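Local coordinates for protein nicotinate-nucleotide pyrophosphorylase (Francisella tularensis subsp. tularensis, PDB 3TQV) that probably converts quinolinate and phosphoribosyl pyrophosphate into nicotinate mononucleotide, carbon dioxide and diphosphate, a step in NAD biosynthesis, at residues 52-61 with 79-90. Sequence-based numbering, arbitrary orientation.
Sequences TREEMILCGQ and WLYSDAQKVPAN
Gln61 lays its aliphatic stem over one face of the Trp79 indole, a CH-pi contact with Gln61 CG 3.4 Å from the six-membered ring's centroid and near its normal. Leu58 CD2 approaches the same indole obliquely, and the indole nitrogen bonds to Asn65. A second flat group, the Tyr81 ring, has Val87 CG1 over one face. A third, the Asp83 carboxylate, takes two backbone N-H groups where helix 61-71 begins. Gly60 N reaches Asp83 OD2 at 3.0 Å, nearly straight at 173°, and Gln61 N reaches Asp83 OD1, both syn and somewhat out of plane. Leu58, with CG anti to its own N (chi1 171°), brings CD2 to 3.8 Å from Tyr81 CB. The backbones pair antiparallel: Met56 and Val87 exchange two hydrogen bonds, then Leu58 N bonds to Gln85 O and Ala84 N to Leu58 O around the type II turn 82-85. The Met56 and Val87 side chains lie side by side, with Met56 CG 3.8 Å from Val87 CB, while Glu55 and Lys86 make a long salt bridge. This ribbon lies away from the predicted substrate-binding residues; the carboxylate, held by two N-H groups and Tyr154 OH, is probably ionised, complementing the helix dipole's positive end.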
ATOM      1  N   THR B  52     -11.931  14.756   6.586  1.00 24.05           N
ATOM      2  CA  THR B  52     -12.112  13.323   6.736  1.00 22.45           C
ATOM      3  C   THR B  52     -13.609  13.045   6.718  1.00 22.66           C
ATOM      4  O   THR B  52     -14.408  13.898   7.089  1.00 27.16           O
ATOM      5  CB  THR B  52     -11.619  12.810   8.077  1.00 19.80           C
ATOM      6  OG1 THR B  52     -10.558  13.632   8.560  1.00 26.96           O
ATOM      7  CG2 THR B  52     -11.121  11.402   7.921  1.00 20.08           C
ATOM      8  N   ARG B  53     -13.998  11.856   6.289  1.00 22.32           N
ATOM      9  CA  ARG B  53     -15.385  11.473   6.425  1.00 27.04           C
ATOM     10  C   ARG B  53     -15.499  10.476   7.586  1.00 27.99           C
ATOM     11  O   ARG B  53     -16.575   9.951   7.869  1.00 24.33           O
ATOM     12  CB  ARG B  53     -15.913  10.870   5.123  1.00 28.74           C
ATOM     13  CG  ARG B  53     -15.677  11.709   3.879  1.00 27.41           C
ATOM     14  CD  ARG B  53     -16.716  12.820   3.726  1.00 33.49           C
ATOM     15  NE  ARG B  53     -16.816  13.274   2.341  1.00 36.75           N
ATOM     16  CZ  ARG B  53     -17.443  14.378   1.940  1.00 41.10           C
ATOM     17  NH1 ARG B  53     -18.037  15.179   2.815  1.00 38.00           N
ATOM     18  NH2 ARG B  53     -17.475  14.687   0.649  1.00 41.20           N
ATOM     19  N   GLU B  54     -14.382  10.229   8.266  1.00 19.33           N
ATOM     20  CA  GLU B  54     -14.355   9.224   9.320  1.00 17.00           C
ATOM     21  C   GLU B  54     -13.271   9.527  10.325  1.00 16.13           C
ATOM     22  O   GLU B  54     -12.327  10.229  10.022  1.00 19.28           O
ATOM     23  CB  GLU B  54     -14.153   7.833   8.722  1.00 23.74           C
ATOM     24  CG  GLU B  54     -13.059   7.787   7.664  1.00 23.16           C
ATOM     25  CD  GLU B  54     -12.724   6.379   7.204  1.00 29.89           C
ATOM     26  OE1 GLU B  54     -12.697   6.160   5.965  1.00 28.55           O
ATOM     27  OE2 GLU B  54     -12.477   5.505   8.079  1.00 32.47           O
ATOM     28  N   GLU B  55     -13.421   9.017  11.537  1.00 23.06           N
ATOM     29  CA  GLU B  55     -12.427   9.253  12.581  1.00 28.20           C
ATOM     30  C   GLU B  55     -11.108   8.644  12.145  1.00 24.48           C
ATOM     31  O   GLU B  55     -11.083   7.603  11.479  1.00 29.34           O
ATOM     32  CB  GLU B  55     -12.887   8.641  13.901  1.00 29.11           C
ATOM     33  CG  GLU B  55     -12.054   8.999  15.124  1.00 32.54           C
ATOM     34  CD  GLU B  55     -12.664   8.427  16.398  1.00 37.71           C
ATOM     35  OE1 GLU B  55     -12.055   7.525  17.008  1.00 46.78           O
ATOM     36  OE2 GLU B  55     -13.768   8.877  16.771  1.00 38.72           O
HETATM   37  N   MSE B  56     -10.005   9.287  12.514  1.00 37.95           N
HETATM   38  CA  MSE B  56      -8.724   8.884  11.970  1.00 37.29           C
HETATM   39  C   MSE B  56      -7.561   9.454  12.745  1.00 36.63           C
HETATM   40  O   MSE B  56      -7.695  10.472  13.413  1.00 37.96           O
HETATM   41  CB  MSE B  56      -8.632   9.339  10.520  1.00 33.12           C
HETATM   42  CG  MSE B  56      -8.757  10.839  10.357  1.00 33.38           C
HETATM   43 SE   MSE B  56      -7.107  11.663   9.718  1.00 33.93          SE
HETATM   44  CE  MSE B  56      -7.231  11.249   7.823  1.00 33.72           C
ATOM     45  N   ILE B  57      -6.418   8.773  12.649  1.00 15.38           N
ATOM     46  CA  ILE B  57      -5.140   9.298  13.127  1.00  9.97           C
ATOM     47  C   ILE B  57      -4.389   9.885  11.947  1.00 11.43           C
ATOM     48  O   ILE B  57      -3.961   9.160  11.051  1.00 17.34           O
ATOM     49  CB  ILE B  57      -4.269   8.215  13.783  1.00 13.66           C
ATOM     50  CG1 ILE B  57      -5.015   7.533  14.938  1.00 13.58           C
ATOM     51  CG2 ILE B  57      -2.973   8.825  14.292  1.00  8.87           C
ATOM     52  CD1 ILE B  57      -5.366   8.478  16.100  1.00 11.56           C
ATOM     53  N   LEU B  58      -4.248  11.202  11.944  1.00 16.33           N
ATOM     54  CA  LEU B  58      -3.569  11.907  10.872  1.00 15.98           C
ATOM     55  C   LEU B  58      -2.095  11.557  10.772  1.00 19.51           C
ATOM     56  O   LEU B  58      -1.379  11.457  11.776  1.00 22.20           O
ATOM     57  CB  LEU B  58      -3.720  13.416  11.054  1.00 15.58           C
ATOM     58  CG  LEU B  58      -2.898  14.361  10.153  1.00 22.86           C
ATOM     59  CD1 LEU B  58      -3.095  14.032   8.665  1.00 19.76           C
ATOM     60  CD2 LEU B  58      -3.261  15.823  10.439  1.00 23.23           C
ATOM     61  N   CYS B  59      -1.659  11.380   9.531  1.00 14.24           N
ATOM     62  CA  CYS B  59      -0.260  11.178   9.189  1.00 18.88           C
ATOM     63  C   CYS B  59      -0.068  11.598   7.724  1.00 21.15           C
ATOM     64  O   CYS B  59      -0.852  11.230   6.846  1.00 23.90           O
ATOM     65  CB  CYS B  59       0.139   9.724   9.421  1.00 22.74           C
ATOM     66  SG  CYS B  59       1.905   9.402   9.245  1.00 27.77           S
ATOM     67  N   GLY B  60       0.950  12.404   7.457  1.00 21.07           N
ATOM     68  CA  GLY B  60       1.170  12.863   6.099  1.00 24.83           C
ATOM     69  C   GLY B  60       1.429  14.343   5.888  1.00 26.29           C
ATOM     70  O   GLY B  60       1.738  14.744   4.770  1.00 30.34           O
ATOM     71  N   GLN B  61       1.297  15.151   6.938  1.00 18.45           N
ATOM     72  CA  GLN B  61       1.657  16.574   6.871  1.00 18.02           C
ATOM     73  C   GLN B  61       2.869  16.867   5.986  1.00 20.57           C
ATOM     74  O   GLN B  61       2.754  17.598   4.997  1.00 22.66           O
ATOM     75  CB  GLN B  61       1.899  17.141   8.269  1.00 24.58           C
ATOM     76  CG  GLN B  61       0.633  17.676   8.934  1.00 19.57           C
ATOM     77  CD  GLN B  61       0.905  18.345  10.276  1.00 24.43           C
ATOM     78  OE1 GLN B  61       0.600  19.522  10.465  1.00 26.57           O
ATOM     79  NE2 GLN B  61       1.465  17.594  11.210  1.00 16.55           N
ATOM     80  N   TRP B  79      -2.704  24.086   8.858  1.00 30.54           N
ATOM     81  CA  TRP B  79      -3.077  22.818   9.448  1.00 32.35           C
ATOM     82  C   TRP B  79      -3.914  22.988  10.719  1.00 33.32           C
ATOM     83  O   TRP B  79      -3.515  23.671  11.671  1.00 37.35           O
ATOM     84  CB  TRP B  79      -1.814  22.009   9.731  1.00 35.49           C
ATOM     85  CG  TRP B  79      -1.126  21.531   8.479  1.00 34.00           C
ATOM     86  CD1 TRP B  79      -0.091  22.135   7.819  1.00 31.04           C
ATOM     87  CD2 TRP B  79      -1.432  20.340   7.739  1.00 32.03           C
ATOM     88  NE1 TRP B  79       0.266  21.394   6.721  1.00 33.94           N
ATOM     89  CE2 TRP B  79      -0.541  20.288   6.648  1.00 29.47           C
ATOM     90  CE3 TRP B  79      -2.370  19.313   7.899  1.00 29.09           C
ATOM     91  CZ2 TRP B  79      -0.564  19.250   5.716  1.00 26.80           C
ATOM     92  CZ3 TRP B  79      -2.389  18.284   6.973  1.00 27.33           C
ATOM     93  CH2 TRP B  79      -1.493  18.262   5.896  1.00 26.22           C
ATOM     94  N   LEU B  80      -5.080  22.362  10.727  1.00 24.24           N
ATOM     95  CA  LEU B  80      -5.954  22.401  11.894  1.00 24.38           C
ATOM     96  C   LEU B  80      -5.681  21.224  12.819  1.00 21.97           C
ATOM     97  O   LEU B  80      -6.036  21.248  13.984  1.00 18.71           O
ATOM     98  CB  LEU B  80      -7.432  22.430  11.477  1.00 26.96           C
ATOM     99  CG  LEU B  80      -7.948  23.775  10.958  1.00 24.72           C
ATOM    100  CD1 LEU B  80      -7.607  24.005   9.486  1.00 29.44           C
ATOM    101  CD2 LEU B  80      -9.445  23.830  11.148  1.00 25.94           C
ATOM    102  N   TYR B  81      -5.075  20.182  12.268  1.00 22.46           N
ATOM    103  CA  TYR B  81      -4.605  19.055  13.044  1.00 19.08           C
ATOM    104  C   TYR B  81      -3.187  18.744  12.605  1.00 18.90           C
ATOM    105  O   TYR B  81      -2.819  19.025  11.470  1.00 23.81           O
ATOM    106  CB  TYR B  81      -5.493  17.840  12.812  1.00 19.72           C
ATOM    107  CG  TYR B  81      -6.849  17.971  13.438  1.00 17.22           C
ATOM    108  CD1 TYR B  81      -7.098  17.458  14.706  1.00 14.65           C
ATOM    109  CD2 TYR B  81      -7.881  18.618  12.768  1.00 14.57           C
ATOM    110  CE1 TYR B  81      -8.343  17.580  15.298  1.00 18.27           C
ATOM    111  CE2 TYR B  81      -9.135  18.751  13.348  1.00 15.01           C
ATOM    112  CZ  TYR B  81      -9.362  18.232  14.621  1.00 17.69           C
ATOM    113  OH  TYR B  81     -10.605  18.363  15.212  1.00  6.78           O
ATOM    114  N   SER B  82      -2.394  18.180  13.506  1.00 16.58           N
ATOM    115  CA  SER B  82      -1.038  17.766  13.180  1.00 19.17           C
ATOM    116  C   SER B  82      -0.911  16.242  13.182  1.00 21.87           C
ATOM    117  O   SER B  82      -1.776  15.527  13.710  1.00 17.16           O
ATOM    118  CB  SER B  82      -0.038  18.387  14.158  1.00 21.96           C
ATOM    119  OG  SER B  82      -0.456  18.226  15.511  1.00 23.64           O
ATOM    120  N   ASP B  83       0.172  15.752  12.584  1.00 33.47           N
ATOM    121  CA  ASP B  83       0.451  14.325  12.538  1.00 32.37           C
ATOM    122  C   ASP B  83       0.475  13.704  13.923  1.00 30.03           C
ATOM    123  O   ASP B  83       1.203  14.163  14.798  1.00 30.14           O
ATOM    124  CB  ASP B  83       1.797  14.075  11.872  1.00 31.92           C
ATOM    125  CG  ASP B  83       1.695  13.971  10.370  1.00 31.96           C
ATOM    126  OD1 ASP B  83       0.691  14.447   9.794  1.00 29.63           O
ATOM    127  OD2 ASP B  83       2.627  13.411   9.764  1.00 29.13           O
ATOM    128  N   ALA B  84      -0.328  12.658  14.100  1.00 12.44           N
ATOM    129  CA  ALA B  84      -0.312  11.810  15.294  1.00 10.20           C
ATOM    130  C   ALA B  84      -1.422  12.187  16.251  1.00 10.53           C
ATOM    131  O   ALA B  84      -1.450  11.764  17.419  1.00 11.37           O
ATOM    132  CB  ALA B  84       1.059  11.811  15.975  1.00  8.92           C
ATOM    133  N   GLN B  85      -2.352  12.965  15.710  1.00 22.81           N
ATOM    134  CA  GLN B  85      -3.553  13.389  16.409  1.00 21.33           C
ATOM    135  C   GLN B  85      -4.762  12.594  15.966  1.00 19.88           C
ATOM    136  O   GLN B  85      -4.852  12.149  14.825  1.00 17.30           O
ATOM    137  CB  GLN B  85      -3.837  14.840  16.104  1.00 22.02           C
ATOM    138  CG  GLN B  85      -2.858  15.789  16.678  1.00 27.18           C
ATOM    139  CD  GLN B  85      -3.528  17.072  17.039  1.00 25.67           C
ATOM    140  OE1 GLN B  85      -3.576  17.443  18.207  1.00 26.96           O
ATOM    141  NE2 GLN B  85      -4.086  17.749  16.043  1.00 24.14           N
ATOM    142  N   LYS B  86      -5.701  12.432  16.880  1.00 21.58           N
ATOM    143  CA  LYS B  86      -6.951  11.799  16.557  1.00 22.98           C
ATOM    144  C   LYS B  86      -7.879  12.878  16.005  1.00 27.61           C
ATOM    145  O   LYS B  86      -8.268  13.803  16.709  1.00 23.89           O
ATOM    146  CB  LYS B  86      -7.514  11.124  17.805  1.00 19.38           C
ATOM    147  CG  LYS B  86      -8.902  10.537  17.671  1.00 26.04           C
ATOM    148  CD  LYS B  86      -9.422  10.161  19.055  1.00 34.64           C
ATOM    149  CE  LYS B  86     -10.867   9.698  19.025  1.00 47.68           C
ATOM    150  NZ  LYS B  86     -11.359   9.279  20.375  1.00 39.93           N
ATOM    151  N   VAL B  87      -8.195  12.766  14.722  1.00 17.25           N
ATOM    152  CA  VAL B  87      -9.090  13.690  14.053  1.00 20.34           C
ATOM    153  C   VAL B  87     -10.502  13.128  14.014  1.00 20.96           C
ATOM    154  O   VAL B  87     -10.719  12.005  13.555  1.00 20.75           O
ATOM    155  CB  VAL B  87      -8.638  13.935  12.618  1.00 22.88           C
ATOM    156  CG1 VAL B  87      -9.618  14.878  11.907  1.00 17.59           C
ATOM    157  CG2 VAL B  87      -7.218  14.481  12.601  1.00 21.26           C
ATOM    158  N   PRO B  88     -11.475  13.907  14.494  1.00 24.31           N
ATOM    159  CA  PRO B  88     -12.864  13.443  14.540  1.00 26.34           C
ATOM    160  C   PRO B  88     -13.454  13.381  13.156  1.00 27.00           C
ATOM    161  O   PRO B  88     -13.119  14.211  12.320  1.00 25.14           O
ATOM    162  CB  PRO B  88     -13.579  14.540  15.343  1.00 26.66           C
ATOM    163  CG  PRO B  88     -12.484  15.345  15.998  1.00 28.64           C
ATOM    164  CD  PRO B  88     -11.319  15.251  15.065  1.00 24.95           C
ATOM    165  N   ALA B  89     -14.320  12.405  12.917  1.00 13.90           N
ATOM    166  CA  ALA B  89     -15.061  12.330  11.658  1.00 14.57           C
ATOM    167  C   ALA B  89     -15.675  13.677  11.273  1.00 13.98           C
ATOM    168  O   ALA B  89     -16.288  14.348  12.111  1.00 13.63           O
ATOM    169  CB  ALA B  89     -16.144  11.257  11.737  1.00 19.46           C
ATOM    170  N   ASN B  90     -15.472  14.059  10.013  1.00 23.16           N
ATOM    171  CA  ASN B  90     -16.083  15.248   9.422  1.00 27.36           C
ATOM    172  C   ASN B  90     -15.412  16.562   9.785  1.00 30.63           C
ATOM    173  O   ASN B  90     -15.970  17.635   9.574  1.00 24.41           O
ATOM    174  CB  ASN B  90     -17.591  15.286   9.699  1.00 26.48           C
ATOM    175  CG  ASN B  90     -18.336  14.173   8.964  1.00 32.46           C
ATOM    176  OD1 ASN B  90     -18.094  13.926   7.764  1.00 26.46           O
ATOM    177  ND2 ASN B  90     -19.221  13.473   9.683  1.00 27.82           N
TER
HETATM  178  O   HOH W   1     -18.911  11.144   7.855  1.00 27.19           O
HETATM  179  O   HOH W   2     -15.742  11.021  14.933  1.00 27.19           O